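Local coordinates for protein dipeptidase (Streptococcus thermophilus, PDB 3PEB) that probably hydrolyses dipeptides with manganese as cofactor, as an M24B-family peptidase, represented here by its N-terminal creatinase/prolidase-type domain alone, at residues 6-10 / 31-35; 13-18 / 98-102. All coordinates share one frame; numbering follows the deposited sequence.

How the contacts relate
Both contacts are made by helix 6-16, contact 1 by its first turn and contact 2 by its last turn and the bend that follows; their centres lie 16 Å apart. Along the chain the segments alternate: 6-10, 13-18, 31-35, 98-102. Contact 1 is a helix-helix meeting with the end of helix 27-34, closed within some thirty residues, whereas contact 2 spans 79 intervening residues to reach strand 96-102 of the mixed six-stranded sheet. One helix is thus bonded at its start to a neighbouring helix and packed at its end against a sheet strand, with water bridges, all inside the creatinase/prolidase N-terminal domain of this longer peptidase.

Contact 1. Residues 6-10 / 31-35; sequences KLDRI and NYLTG
Lys6 reaches from the first turn of helix 6-16 across the last turn of helix 27-34, meeting Leu33 with its base and Tyr32 with its outer atoms. Lys6 CB lies 3.9 Å from Leu33 CD2. With CG anti to the carbonyl carbon (chi1 -68°) and the chain extended beyond it, Lys6 CD arrives over one face of the Tyr32 ring, a CH-pi contact 4.0 Å from the centroid and 14° off the normal; Lys6 CD also comes to 3.1 Å from Tyr32 O. Lys6 CE follows toward the rim, 3.8 Å from Tyr32 CE1. At the tip, Lys6 NZ donates to the main-chain Tyr32 O at 2.8 Å, the C=O...N angle being 152°, while making an off-centre cation-pi contact with the same ring. The ammonium group is therefore held by a carbonyl and an aromatic face of one residue.

Beneath this polar grip the side chains meet through apolar contacts. Leu7 CD2 packs 4.1 Å from Leu33 CB, and Ile10 CG1 meets Leu33 CD2 at 3.9 Å, these two side chains crossing nearly at right angles. One water joins the backbones, accepting from Leu7 N and donating to Leu33 O at 2.9 Å.

Helix 127-133 covers one flank, where Met133 touches Lys6 and Tyr32. Towards the sheet, Ile10 rests on Ala22 and Val49, and Leu33 on Val24 and Leu47, seating both helices on strands 21-24 and 46-50.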
loop_
_atom_site.group_PDB
_atom_site.type_symbol
_atom_site.label_atom_id
_atom_site.label_comp_id
_atom_site.label_asym_id
_atom_site.label_seq_id
_atom_site.Cartn_x
_atom_site.Cartn_y
_atom_site.Cartn_z
ATOM N N LYS A 6 -8.897 10.545 -5.684
ATOM C CA LYS A 6 -7.499 10.623 -5.262
ATOM C C LYS A 6 -6.744 9.350 -5.676
ATOM O O LYS A 6 -5.580 9.413 -6.052
ATOM C CB LYS A 6 -7.422 10.842 -3.750
ATOM C CG LYS A 6 -7.935 12.219 -3.300
ATOM C CD LYS A 6 -8.027 12.249 -1.793
ATOM C CE LYS A 6 -8.789 13.429 -1.213
ATOM N NZ LYS A 6 -9.089 13.129 0.247
ATOM N N LEU A 7 -7.406 8.196 -5.614
ATOM C CA LEU A 7 -6.804 6.950 -6.111
ATOM C C LEU A 7 -6.604 6.962 -7.634
ATOM O O LEU A 7 -5.613 6.405 -8.115
ATOM C CB LEU A 7 -7.620 5.731 -5.667
ATOM C CG LEU A 7 -7.535 5.428 -4.177
ATOM C CD1 LEU A 7 -8.566 4.357 -3.741
ATOM C CD2 LEU A 7 -6.096 5.002 -3.783
ATOM N N ASP A 8 -7.521 7.590 -8.376
ATOM C CA ASP A 8 -7.344 7.817 -9.832
ATOM C C ASP A 8 -6.067 8.626 -10.115
ATOM O O ASP A 8 -5.346 8.347 -11.068
ATOM C CB ASP A 8 -8.517 8.579 -10.456
ATOM C CG ASP A 8 -9.813 7.763 -10.554
ATOM O OD1 ASP A 8 -9.811 6.510 -10.520
ATOM O OD2 ASP A 8 -10.863 8.421 -10.634
ATOM N N ARG A 9 -5.803 9.633 -9.277
ATOM C CA ARG A 9 -4.637 10.494 -9.451
ATOM C C ARG A 9 -3.355 9.710 -9.193
ATOM O O ARG A 9 -2.382 9.896 -9.885
ATOM C CB ARG A 9 -4.697 11.720 -8.535
ATOM C CG ARG A 9 -5.651 12.801 -9.008
ATOM C CD ARG A 9 -5.327 14.140 -8.362
ATOM N NE ARG A 9 -6.142 14.389 -7.187
ATOM C CZ ARG A 9 -5.841 15.261 -6.229
ATOM N NH1 ARG A 9 -4.724 15.976 -6.290
ATOM N NH2 ARG A 9 -6.665 15.412 -5.202
ATOM N N ILE A 10 -3.369 8.827 -8.190
ATOM C CA ILE A 10 -2.216 7.944 -7.923
ATOM C C ILE A 10 -1.989 7.047 -9.134
ATOM O O ILE A 10 -0.854 6.874 -9.574
ATOM C CB ILE A 10 -2.393 7.058 -6.663
ATOM C CG1 ILE A 10 -2.408 7.930 -5.397
ATOM C CG2 ILE A 10 -1.245 5.980 -6.592
ATOM C CD1 ILE A 10 -0.998 8.354 -4.880
ATOM N N ASN A 31 -5.343 7.438 5.030
ATOM C CA ASN A 31 -6.581 8.162 5.349
ATOM C C ASN A 31 -6.907 9.210 4.285
ATOM O O ASN A 31 -8.059 9.346 3.843
ATOM C CB ASN A 31 -6.484 8.797 6.749
ATOM C CG ASN A 31 -7.798 9.423 7.207
ATOM O OD1 ASN A 31 -8.858 8.834 7.079
ATOM N ND2 ASN A 31 -7.716 10.628 7.741
ATOM N N TYR A 32 -5.892 9.946 3.857
ATOM C CA TYR A 32 -6.070 10.956 2.808
ATOM C C TYR A 32 -6.659 10.357 1.524
ATOM O O TYR A 32 -7.628 10.889 0.983
ATOM C CB TYR A 32 -4.741 11.663 2.531
ATOM C CG TYR A 32 -4.757 12.577 1.337
ATOM C CD1 TYR A 32 -5.456 13.785 1.360
ATOM C CD2 TYR A 32 -4.080 12.230 0.176
ATOM C CE1 TYR A 32 -5.472 14.619 0.247
ATOM C CE2 TYR A 32 -4.086 13.051 -0.935
ATOM C CZ TYR A 32 -4.785 14.243 -0.903
ATOM O OH TYR A 32 -4.772 15.059 -2.019
ATOM N N LEU A 33 -6.129 9.208 1.098
ATOM C CA LEU A 33 -6.527 8.596 -0.155
ATOM C C LEU A 33 -7.844 7.816 -0.072
ATOM O O LEU A 33 -8.507 7.659 -1.084
ATOM C CB LEU A 33 -5.454 7.631 -0.651
ATOM C CG LEU A 33 -4.106 8.220 -1.034
ATOM C CD1 LEU A 33 -3.108 7.104 -1.371
ATOM C CD2 LEU A 33 -4.268 9.215 -2.183
ATOM N N THR A 34 -8.189 7.280 1.105
ATOM C CA THR A 34 -9.280 6.305 1.195
ATOM C C THR A 34 -10.334 6.620 2.243
ATOM O O THR A 34 -11.413 6.052 2.191
ATOM C CB THR A 34 -8.759 4.866 1.523
ATOM O OG1 THR A 34 -8.308 4.810 2.885
ATOM C CG2 THR A 34 -7.637 4.436 0.601
ATOM N N GLY A 35 -10.030 7.498 3.198
ATOM C CA GLY A 35 -10.941 7.775 4.305
ATOM C C GLY A 35 -10.896 6.751 5.436
ATOM O O GLY A 35 -11.631 6.881 6.412
HETATM O O HOH W 1 -9.763 8.022 -3.677
#

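Contact 2. Residues 13-18 / 98-102; sequences FLNENK and PIIYA
Phe13 directs its ring edge at the face of Tyr101 in a T-shaped stack, with centroids 5.0 Å apart and planes at 79°. The ring is swung away from the backbone N (chi1 172°), which brings Phe13 CE1 over the centre of the Tyr101 ring, 3.7 Å from Tyr101 CE2. Next, Leu14 and Tyr101 run alongside each other head to tail, Leu14 CD2 lying 3.9 Å from Tyr101 CD1.

At Asn17 the chain leaves helical geometry. Its amide turns back, Asn17 ND2 donating to Phe13 O at 2.8 Å with an N-H...O angle of 154°; the same nitrogen sits over one face of the Phe13 ring, toward its rim. Asn17 CB approaches Tyr101 OH to 3.6 Å, and a water that donates to Asn17 O also hydrogen-bonds that hydroxyl, at 2.9 Å from Tyr101 OH. Lys18, with positive phi, is the C-prime residue of a Schellman motif in which Ser19 N bonds Leu14 O. Lys18 O lies 3.7 Å from Ile99 CD1, and a second water bridges it to Ile99 N.

The helix end thus meets the strand through one T-shaped aromatic pair, aliphatic contacts from Leu14 and Ile99, and two bridging waters. Tyr101 shares backbone hydrogen bonds with Leu21 and Ile23 of strand 21-24, and Ile100 with Arg122 and Glu124 of strand 122-125, the outermost strand on that side, while Phe129 of helix 127-133 stacks on Phe13.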
loop_
_atom_site.group_PDB
_atom_site.type_symbol
_atom_site.label_atom_id
_atom_site.label_comp_id
_atom_site.label_asym_id
_atom_site.label_seq_id
_atom_site.Cartn_x
_atom_site.Cartn_y
_atom_site.Cartn_z
ATOM N N PHE A 13 -0.434 8.949 -12.062
ATOM C CA PHE A 13 0.975 9.167 -11.774
ATOM C C PHE A 13 1.801 7.906 -12.029
ATOM O O PHE A 13 2.867 7.984 -12.655
ATOM C CB PHE A 13 1.149 9.620 -10.324
ATOM C CG PHE A 13 2.582 9.676 -9.890
ATOM C CD1 PHE A 13 3.184 8.580 -9.340
ATOM C CD2 PHE A 13 3.343 10.826 -10.096
ATOM C CE1 PHE A 13 4.542 8.631 -8.930
ATOM C CE2 PHE A 13 4.683 10.887 -9.704
ATOM C CZ PHE A 13 5.280 9.776 -9.130
ATOM N N LEU A 14 1.302 6.751 -11.567
ATOM C CA LEU A 14 2.003 5.484 -11.793
ATOM C C LEU A 14 2.176 5.233 -13.293
ATOM O O LEU A 14 3.284 4.896 -13.785
ATOM C CB LEU A 14 1.265 4.310 -11.137
ATOM C CG LEU A 14 1.210 4.283 -9.609
ATOM C CD1 LEU A 14 0.296 3.125 -9.098
ATOM C CD2 LEU A 14 2.683 4.144 -9.113
ATOM N N ASN A 15 1.079 5.415 -14.019
ATOM C CA ASN A 15 1.061 5.171 -15.437
ATOM C C ASN A 15 2.039 6.079 -16.186
ATOM O O ASN A 15 2.776 5.610 -17.014
ATOM C CB ASN A 15 -0.381 5.324 -15.961
ATOM C CG ASN A 15 -0.478 5.131 -17.452
ATOM O OD1 ASN A 15 -0.552 6.100 -18.181
ATOM N ND2 ASN A 15 -0.413 3.887 -17.909
ATOM N N GLU A 16 2.036 7.373 -15.881
ATOM C CA GLU A 16 3.000 8.325 -16.453
ATOM C C GLU A 16 4.467 7.884 -16.230
ATOM O O GLU A 16 5.340 8.154 -17.056
ATOM C CB GLU A 16 2.878 9.676 -15.762
ATOM C CG GLU A 16 1.778 10.597 -16.166
ATOM C CD GLU A 16 1.999 11.989 -15.537
ATOM O OE1 GLU A 16 1.943 12.106 -14.275
ATOM O OE2 GLU A 16 2.269 12.936 -16.292
ATOM N N ASN A 17 4.720 7.233 -15.097
ATOM C CA ASN A 17 6.079 6.872 -14.667
ATOM C C ASN A 17 6.419 5.391 -14.862
ATOM O O ASN A 17 7.422 4.906 -14.328
ATOM C CB ASN A 17 6.272 7.320 -13.213
ATOM C CG ASN A 17 6.337 8.832 -13.085
ATOM O OD1 ASN A 17 7.344 9.428 -13.436
ATOM N ND2 ASN A 17 5.245 9.464 -12.636
ATOM N N LYS A 18 5.585 4.691 -15.639
ATOM C CA LYS A 18 5.816 3.283 -16.030
ATOM C C LYS A 18 5.933 2.329 -14.848
ATOM O O LYS A 18 6.685 1.346 -14.855
ATOM C CB LYS A 18 7.008 3.191 -16.975
ATOM C CG LYS A 18 6.772 4.001 -18.255
ATOM C CD LYS A 18 7.793 3.678 -19.339
ATOM C CE LYS A 18 7.961 4.838 -20.329
ATOM N NZ LYS A 18 6.668 5.499 -20.718
ATOM N N PRO A 98 8.110 -4.250 -12.325
ATOM C CA PRO A 98 9.427 -3.671 -12.541
ATOM C C PRO A 98 9.757 -2.393 -11.773
ATOM O O PRO A 98 10.879 -2.251 -11.291
ATOM C CB PRO A 98 9.451 -3.415 -14.040
ATOM C CG PRO A 98 8.577 -4.470 -14.603
ATOM C CD PRO A 98 7.474 -4.651 -13.595
ATOM N N ILE A 99 8.808 -1.467 -11.672
ATOM C CA ILE A 99 9.016 -0.233 -10.932
ATOM C C ILE A 99 7.894 -0.045 -9.922
ATOM O O ILE A 99 6.700 -0.041 -10.286
ATOM C CB ILE A 99 9.083 0.988 -11.862
ATOM C CG1 ILE A 99 10.184 0.816 -12.920
ATOM C CG2 ILE A 99 9.286 2.250 -11.037
ATOM C CD1 ILE A 99 10.201 1.870 -13.995
ATOM N N ILE A 100 8.268 0.083 -8.647
ATOM C CA ILE A 100 7.307 0.214 -7.568
ATOM C C ILE A 100 7.545 1.515 -6.835
ATOM O O ILE A 100 8.688 1.805 -6.451
ATOM C CB ILE A 100 7.425 -0.956 -6.582
ATOM C CG1 ILE A 100 7.169 -2.279 -7.305
ATOM C CG2 ILE A 100 6.468 -0.788 -5.383
ATOM C CD1 ILE A 100 7.467 -3.503 -6.473
ATOM N N TYR A 101 6.480 2.295 -6.615
ATOM C CA TYR A 101 6.602 3.537 -5.862
ATOM C C TYR A 101 6.252 3.295 -4.389
ATOM O O TYR A 101 5.299 2.608 -4.092
ATOM C CB TYR A 101 5.743 4.664 -6.457
ATOM C CG TYR A 101 6.474 5.391 -7.558
ATOM C CD1 TYR A 101 6.504 4.877 -8.849
ATOM C CD2 TYR A 101 7.187 6.561 -7.291
ATOM C CE1 TYR A 101 7.213 5.520 -9.852
ATOM C CE2 TYR A 101 7.889 7.214 -8.273
ATOM C CZ TYR A 101 7.899 6.691 -9.564
ATOM O OH TYR A 101 8.606 7.325 -10.537
ATOM N N ALA A 102 7.023 3.893 -3.485
ATOM C CA ALA A 102 6.776 3.774 -2.049
ATOM C C ALA A 102 7.170 5.070 -1.357
ATOM O O ALA A 102 7.884 5.911 -1.927
ATOM C CB ALA A 102 7.531 2.554 -1.453
HETATM O O HOH W 2 9.531 5.824 -12.813
HETATM O O HOH W 3 6.466 -1.283 -13.451
#